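Local coordinates for protein HIAXHD3 (PDB 3ZXK) that removes arabinofuranosyl side chains, probably from arabinoxylan, as a family 43 glycoside hydrolase whose active site has been engineered to add endo-xylanase activity, at residues 47-51 with 304-310; 362-366 with 436-440. All blocks are in the same frame, centred on the assembly; numbering follows the deposited sequence. Where two conformers were deposited one is given.

Contact 1: 47-51 with 304-310; sequences SYDLV and IPVRGAK
Tyr48 lays one face of its ring against the aliphatic part of Lys310: CB of Lys310 stands 3.6 Å from the centroid of the Tyr48 ring, 8° off its normal, a CH-pi contact. Chi1 of Tyr48 is m; chi1 t and chi3 t carry the Lys310 chain along the ring, and chi4 m turns NZ to Tyr48 OH, to which it donates at 3.1 Å. The phenol has its strongest partner in Glu123, with Lys46 also bonded to it.

The two loops run in opposite senses, with CA-CA distances of 5.8 Å for Tyr48-Ala309 and 5.0 Å for Asp49-Val306. Arg307 and Gly308 swing clear between these points; phi/psi of 60/37 at Gly308 suit a glycine. The small Ala309 lets the backbones approach, its CB 4.0 Å from Tyr48 CB. Further along, Pro305 CD packs 3.3 Å from Asp49 O, while Val51 CG2 meets Ile304 CD1 at 3.7 Å and Leu50 CD1 meets Pro305 CB at 4.1 Å, compact apolar groups filling a narrow seam.

Segment 47-51 is held in shape by an ST turn, Asp49 N to Ser47 OG at 3.1 Å, followed by an Asx turn, Val51 N to Asp49 OD1 at 2.9 Å. A water donates to Lys310 O at 2.9 Å and, weakly, to Asp49 OD2 at 3.1 Å.

Phe8 and Phe29 pack alongside. The arrangement joins the turn between the last two strands of a four-stranded blade to the chain leaving the family 43 five-bladed beta-propeller.

Contact 2: 362-366 with 436-440; sequences TGDLF and TASTG
Hydrogen bonding dominates this surface contact, which buries 211 Å². Thr436 OG1 donates to Asp364 OD2 across a very short 2.5 Å, brought together by chi1 t on the aspartate and m on the threonine; the CA-CB bond of Asp364 points sideways, but its carboxylate swings over to the threonine hydroxyl. The other oxygen of the same carboxylate is used within its own segment: Phe366 N donates to Asp364 OD1 at 3.0 Å, an Asx turn leading into the 3-10 segment that begins at Leu365. Just before it, Asp364 N donates to Thr362 OG1 at 3.0 Å, making an ST turn.

One water ties the backbones together. It donates to Gly363 O at 2.7 Å and to Thr439 O at 2.9 Å, and accepts from Leu365 N at 3.0 Å.

Van der Waals contacts complete the interface. CA atoms of Asp364 and Thr439 lie 5.2 Å apart, those of Phe366 and Thr436 7.3 Å, the segments running in opposite senses. Thr439 CB, pointing toward the loop, lies 3.8 Å from Gly363 O, and chi1 p puts its CG2 3.9 Å from Asp364 CG. The Phe366 ring, chi1 m, has CD2 4.1 Å from Thr436 OG1 and turns its edge toward Ser438 O.

In the concanavalin A-like beta-sandwich, this loop links strand 354-357 of one sheet to strand 372-375 of the other and meets the latter's edge strand, 436-448. Ala437 and Ser438 form a classic beta bulge opposite Arg428 of strand 418-429. Phe366 packs on Leu429 of that strand, and Leu365 reaches Phe513 and Phe515 of strand 509-516.

Overall arrangement
Contact 1 closes in the chain before contact 2 opens, and the two lie on opposite sides of the chain's centre, with centres 45 Å apart and nearest atoms about 31 Å apart. Contact 1 belongs to the propeller and its exit toward the second domain; contact 2 belongs to that concanavalin A-like beta-sandwich. Neither includes a residue of the glycan pocket, which draws on both domains: Trp84, Glu192 and Asp267 from the propeller, Phe469 and Trp502 from the sandwich. The segments of contact 2 bond to Thr75 and Tyr79, in the same inter-strand loop as Trp84, so contact 2 also touches the domain boundary.

Contact 1: 47-51 with 304-310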
ATOM      1  N   SER A  47       5.001 -12.510   7.376  1.00  4.54           N
ATOM      2  CA  SER A  47       6.221 -13.229   7.000  0.57  4.98           C
ATOM      3  C   SER A  47       6.740 -14.087   8.136  1.00  5.14           C
ATOM      4  O   SER A  47       6.523 -13.771   9.279  1.00  5.33           O
ATOM      5  CB  SER A  47       7.332 -12.252   6.620  0.57  5.26           C
ATOM      6  OG  SER A  47       8.443 -12.973   6.142  0.57  4.82           O
ATOM      7  N   TYR A  48       7.487 -15.126   7.794  1.00  5.38           N
ATOM      8  CA  TYR A  48       8.170 -15.930   8.800  1.00  5.47           C
ATOM      9  C   TYR A  48       9.659 -15.602   8.872  1.00  5.80           C
ATOM     10  O   TYR A  48      10.358 -16.053   9.789  1.00  6.46           O
ATOM     11  CB  TYR A  48       7.967 -17.424   8.537  1.00  5.85           C
ATOM     12  CG  TYR A  48       6.549 -17.890   8.686  1.00  6.64           C
ATOM     13  CD1 TYR A  48       5.990 -18.087   9.947  1.00  8.07           C
ATOM     14  CD2 TYR A  48       5.746 -18.145   7.552  1.00  7.85           C
ATOM     15  CE1 TYR A  48       4.675 -18.543  10.075  1.00  9.63           C
ATOM     16  CE2 TYR A  48       4.433 -18.594   7.679  1.00 10.10           C
ATOM     17  CZ  TYR A  48       3.910 -18.780   8.944  1.00 10.77           C
ATOM     18  OH  TYR A  48       2.616 -19.228   9.083  1.00 13.28           O
ATOM     19  N   ASP A  49      10.140 -14.792   7.921  1.00  5.75           N
ATOM     20  CA  ASP A  49      11.572 -14.534   7.799  1.00  6.24           C
ATOM     21  C   ASP A  49      11.974 -13.098   7.466  1.00  6.08           C
ATOM     22  O   ASP A  49      13.148 -12.865   7.268  1.00  6.85           O
ATOM     23  CB  ASP A  49      12.190 -15.501   6.762  1.00  7.69           C
ATOM     24  CG  ASP A  49      11.562 -15.370   5.368  1.00  8.93           C
ATOM     25  OD1 ASP A  49      10.729 -14.456   5.152  1.00  7.77           O
ATOM     26  OD2 ASP A  49      11.881 -16.212   4.496  1.00 12.40           O
ATOM     27  N   LEU A  50      11.016 -12.161   7.475  1.00  5.96           N
ATOM     28  CA  LEU A  50      11.216 -10.756   7.056  1.00  6.15           C
ATOM     29  C   LEU A  50      11.495 -10.572   5.585  1.00  6.83           C
ATOM     30  O   LEU A  50      11.672  -9.436   5.119  1.00  7.30           O
ATOM     31  CB  LEU A  50      12.294 -10.033   7.885  1.00  6.93           C
ATOM     32  CG  LEU A  50      12.016  -9.754   9.351  1.00  7.39           C
ATOM     33  CD1 LEU A  50      13.253  -9.205  10.038  1.00  8.68           C
ATOM     34  CD2 LEU A  50      10.867  -8.772   9.476  1.00  6.60           C
ATOM     35  N   VAL A  51      11.455 -11.664   4.830  1.00  7.33           N
ATOM     36  CA  VAL A  51      11.849 -11.626   3.421  1.00  8.84           C
ATOM     37  C   VAL A  51      10.701 -11.958   2.474  1.00  7.89           C
ATOM     38  O   VAL A  51      10.491 -11.248   1.505  1.00  8.76           O
ATOM     39  CB  VAL A  51      13.040 -12.563   3.191  1.00  9.24           C
ATOM     40  CG1 VAL A  51      13.366 -12.709   1.716  1.00  9.50           C
ATOM     41  CG2 VAL A  51      14.243 -12.056   3.973  1.00  9.97           C
ATOM     42  N   ILE A 304      19.852 -14.781   6.004  1.00  8.11           N
ATOM     43  CA  ILE A 304      18.420 -14.849   6.208  1.00  7.92           C
ATOM     44  C   ILE A 304      18.118 -14.591   7.704  1.00  7.46           C
ATOM     45  O   ILE A 304      18.775 -15.122   8.573  1.00  7.93           O
ATOM     46  CB  ILE A 304      17.849 -16.207   5.689  1.00  8.24           C
ATOM     47  CG1 ILE A 304      16.327 -16.128   5.528  1.00  9.51           C
ATOM     48  CG2 ILE A 304      18.332 -17.377   6.551  1.00  9.68           C
ATOM     49  CD1 ILE A 304      15.895 -15.326   4.328  1.00 13.28           C
ATOM     50  N   PRO A 305      17.134 -13.736   8.017  1.00  7.06           N
ATOM     51  CA  PRO A 305      16.935 -13.406   9.446  1.00  7.27           C
ATOM     52  C   PRO A 305      16.429 -14.567  10.295  1.00  8.05           C
ATOM     53  O   PRO A 305      16.667 -14.594  11.505  1.00  9.59           O
ATOM     54  CB  PRO A 305      15.917 -12.254   9.397  1.00  7.09           C
ATOM     55  CG  PRO A 305      16.158 -11.623   8.030  1.00  7.61           C
ATOM     56  CD  PRO A 305      16.431 -12.800   7.124  1.00  7.25           C
ATOM     57  N   VAL A 306      15.728 -15.502   9.668  1.00  9.20           N
ATOM     58  CA  VAL A 306      15.252 -16.699  10.356  1.00  8.77           C
ATOM     59  C   VAL A 306      15.629 -17.910   9.533  1.00  9.14           C
ATOM     60  O   VAL A 306      15.332 -17.951   8.345  1.00  9.03           O
ATOM     61  CB  VAL A 306      13.718 -16.657  10.601  1.00  9.26           C
ATOM     62  CG1 VAL A 306      13.193 -17.973  11.176  1.00 10.59           C
ATOM     63  CG2 VAL A 306      13.397 -15.519  11.549  1.00  9.67           C
ATOM     64  N   ARG A 307      16.262 -18.890  10.181  1.00 10.59           N
ATOM     65  CA  ARG A 307      16.745 -20.114   9.518  1.00 11.31           C
ATOM     66  C   ARG A 307      15.677 -21.182   9.604  1.00 12.26           C
ATOM     67  O   ARG A 307      15.035 -21.324  10.640  1.00 13.81           O
ATOM     68  CB  ARG A 307      18.085 -20.605  10.120  1.00 11.52           C
ATOM     69  CG  ARG A 307      19.218 -19.590   9.904  1.00 11.88           C
ATOM     70  CD  ARG A 307      20.356 -19.710  10.928  1.00 10.85           C
ATOM     71  NE  ARG A 307      19.937 -19.336  12.271  1.00 10.36           N
ATOM     72  CZ  ARG A 307      19.854 -18.093  12.728  1.00  9.76           C
ATOM     73  NH1 ARG A 307      20.144 -17.045  11.952  1.00 10.33           N
ATOM     74  NH2 ARG A 307      19.469 -17.898  13.979  1.00 12.80           N
ATOM     75  N   GLY A 308      15.481 -21.924   8.516  1.00 12.44           N
ATOM     76  CA  GLY A 308      14.479 -22.994   8.479  1.00 13.23           C
ATOM     77  C   GLY A 308      13.074 -22.481   8.741  1.00 12.72           C
ATOM     78  O   GLY A 308      12.283 -23.134   9.413  1.00 13.94           O
ATOM     79  N   ALA A 309      12.779 -21.291   8.230  1.00 13.53           N
ATOM     80  CA  ALA A 309      11.470 -20.671   8.433  1.00 12.93           C
ATOM     81  C   ALA A 309      10.367 -21.389   7.683  1.00 13.63           C
ATOM     82  O   ALA A 309      10.594 -21.942   6.609  1.00 13.45           O
ATOM     83  CB  ALA A 309      11.496 -19.212   8.011  1.00 12.68           C
ATOM     84  N   LYS A 310       9.169 -21.350   8.255  1.00 13.83           N
ATOM     85  CA  LYS A 310       7.965 -21.830   7.584  1.00 17.25           C
ATOM     86  C   LYS A 310       7.780 -21.124   6.233  1.00 19.43           C
ATOM     87  O   LYS A 310       8.122 -19.948   6.073  1.00 17.19           O
ATOM     88  CB  LYS A 310       6.765 -21.620   8.506  1.00 19.04           C
ATOM     89  CG  LYS A 310       5.490 -22.344   8.111  1.00 24.57           C
ATOM     90  CD  LYS A 310       4.703 -22.770   9.351  1.00 28.81           C
ATOM     91  CE  LYS A 310       3.343 -23.356   8.975  1.00 33.41           C
ATOM     92  NZ  LYS A 310       2.328 -22.307   8.652  1.00 39.92           N
TER
HETATM   93  O   HOH W   1       9.234 -17.841   4.419  1.00 24.23           O

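Contact 2: 362-366 with 436-440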
ATOM      1  N   THR A 362     -20.061  10.175 -15.855  1.00  7.31           N
ATOM      2  CA  THR A 362     -18.956  11.131 -15.936  1.00  7.13           C
ATOM      3  C   THR A 362     -18.203  10.952 -17.266  1.00  7.12           C
ATOM      4  O   THR A 362     -18.262   9.866 -17.874  1.00  7.05           O
ATOM      5  CB  THR A 362     -17.984  10.973 -14.724  1.00  6.83           C
ATOM      6  OG1 THR A 362     -16.990  12.001 -14.748  1.00  7.74           O
ATOM      7  CG2 THR A 362     -17.305   9.596 -14.705  1.00  6.27           C
ATOM      8  N   GLY A 363     -17.517  12.012 -17.710  1.00  7.49           N
ATOM      9  CA  GLY A 363     -16.517  11.909 -18.794  1.00  7.67           C
ATOM     10  C   GLY A 363     -15.113  11.687 -18.252  1.00  7.64           C
ATOM     11  O   GLY A 363     -14.155  11.522 -19.015  1.00  8.35           O
ATOM     12  N   ASP A 364     -15.007  11.634 -16.928  1.00  6.76           N
ATOM     13  CA  ASP A 364     -13.706  11.731 -16.240  1.00  6.82           C
ATOM     14  C   ASP A 364     -13.444  10.430 -15.481  1.00  5.84           C
ATOM     15  O   ASP A 364     -14.062  10.198 -14.449  1.00  5.57           O
ATOM     16  CB  ASP A 364     -13.786  12.934 -15.286  1.00  7.78           C
ATOM     17  CG  ASP A 364     -12.479  13.244 -14.577  1.00  8.73           C
ATOM     18  OD1 ASP A 364     -11.513  12.461 -14.679  1.00  9.72           O
ATOM     19  OD2 ASP A 364     -12.426  14.313 -13.901  1.00  9.89           O
ATOM     20  N   LEU A 365     -12.491   9.609 -15.948  1.00  5.28           N
ATOM     21  CA  LEU A 365     -12.125   8.379 -15.204  1.00  4.77           C
ATOM     22  C   LEU A 365     -11.825   8.639 -13.718  1.00  4.33           C
ATOM     23  O   LEU A 365     -12.153   7.839 -12.865  1.00  4.22           O
ATOM     24  CB  LEU A 365     -10.920   7.675 -15.852  1.00  5.80           C
ATOM     25  CG  LEU A 365     -10.487   6.349 -15.201  1.00  8.30           C
ATOM     26  CD1 LEU A 365     -11.558   5.262 -15.104  1.00  8.88           C
ATOM     27  CD2 LEU A 365      -9.279   5.800 -15.950  1.00 12.54           C
ATOM     28  N   PHE A 366     -11.227   9.788 -13.399  1.00  3.95           N
ATOM     29  CA  PHE A 366     -10.885  10.039 -11.981  1.00  4.35           C
ATOM     30  C   PHE A 366     -12.107  10.306 -11.102  1.00  4.70           C
ATOM     31  O   PHE A 366     -12.003  10.262  -9.863  1.00  5.30           O
ATOM     32  CB  PHE A 366      -9.893  11.203 -11.842  1.00  4.94           C
ATOM     33  CG  PHE A 366      -8.588  10.968 -12.520  1.00  5.49           C
ATOM     34  CD1 PHE A 366      -7.698  10.007 -12.035  1.00  5.92           C
ATOM     35  CD2 PHE A 366      -8.250  11.693 -13.663  1.00  6.62           C
ATOM     36  CE1 PHE A 366      -6.478   9.791 -12.665  1.00  7.71           C
ATOM     37  CE2 PHE A 366      -7.028  11.487 -14.300  1.00  7.78           C
ATOM     38  CZ  PHE A 366      -6.154  10.531 -13.803  1.00  7.67           C
ATOM     39  N   THR A 436      -8.984  17.416 -11.803  1.00  8.48           N
ATOM     40  CA  THR A 436      -8.660  16.922 -13.135  1.00  8.73           C
ATOM     41  C   THR A 436      -8.066  18.011 -14.051  1.00  8.54           C
ATOM     42  O   THR A 436      -8.617  19.108 -14.189  1.00 10.68           O
ATOM     43  CB  THR A 436      -9.893  16.240 -13.776  1.00  9.18           C
ATOM     44  OG1 THR A 436     -10.310  15.160 -12.946  1.00 10.95           O
ATOM     45  CG2 THR A 436      -9.557  15.651 -15.129  1.00  9.46           C
ATOM     46  N   ALA A 437      -6.936  17.690 -14.676  1.00  7.87           N
ATOM     47  CA  ALA A 437      -6.310  18.593 -15.641  1.00  8.45           C
ATOM     48  C   ALA A 437      -6.654  18.182 -17.064  1.00  8.93           C
ATOM     49  O   ALA A 437      -6.773  19.036 -17.935  1.00 10.27           O
ATOM     50  CB  ALA A 437      -4.803  18.639 -15.436  1.00  9.40           C
ATOM     51  N   SER A 438      -6.807  16.881 -17.298  1.00  8.13           N
ATOM     52  CA  SER A 438      -7.218  16.342 -18.604  1.00  9.10           C
ATOM     53  C   SER A 438      -7.983  15.026 -18.464  1.00  8.57           C
ATOM     54  O   SER A 438      -7.569  14.130 -17.729  1.00  7.80           O
ATOM     55  CB  SER A 438      -5.999  16.097 -19.493  1.00 10.04           C
ATOM     56  OG  SER A 438      -6.420  15.616 -20.770  1.00 13.37           O
ATOM     57  N   THR A 439      -9.090  14.919 -19.191  1.00  9.18           N
ATOM     58  CA  THR A 439      -9.930  13.722 -19.186  1.00  8.83           C
ATOM     59  C   THR A 439      -9.558  12.718 -20.274  1.00  9.18           C
ATOM     60  O   THR A 439     -10.232  11.699 -20.457  1.00  9.41           O
ATOM     61  CB  THR A 439     -11.426  14.085 -19.279  1.00  9.39           C
ATOM     62  OG1 THR A 439     -11.634  14.892 -20.437  1.00 11.16           O
ATOM     63  CG2 THR A 439     -11.862  14.881 -18.059  1.00  9.55           C
ATOM     64  N   GLY A 440      -8.470  12.993 -20.983  1.00  9.46           N
ATOM     65  CA  GLY A 440      -7.875  12.020 -21.888  1.00  9.22           C
ATOM     66  C   GLY A 440      -8.289  12.177 -23.338  1.00 10.55           C
ATOM     67  O   GLY A 440      -9.210  12.905 -23.655  1.00 10.89           O
TER
HETATM   68  O   HOH W   2     -11.884  10.029 -18.837  1.00  7.45           O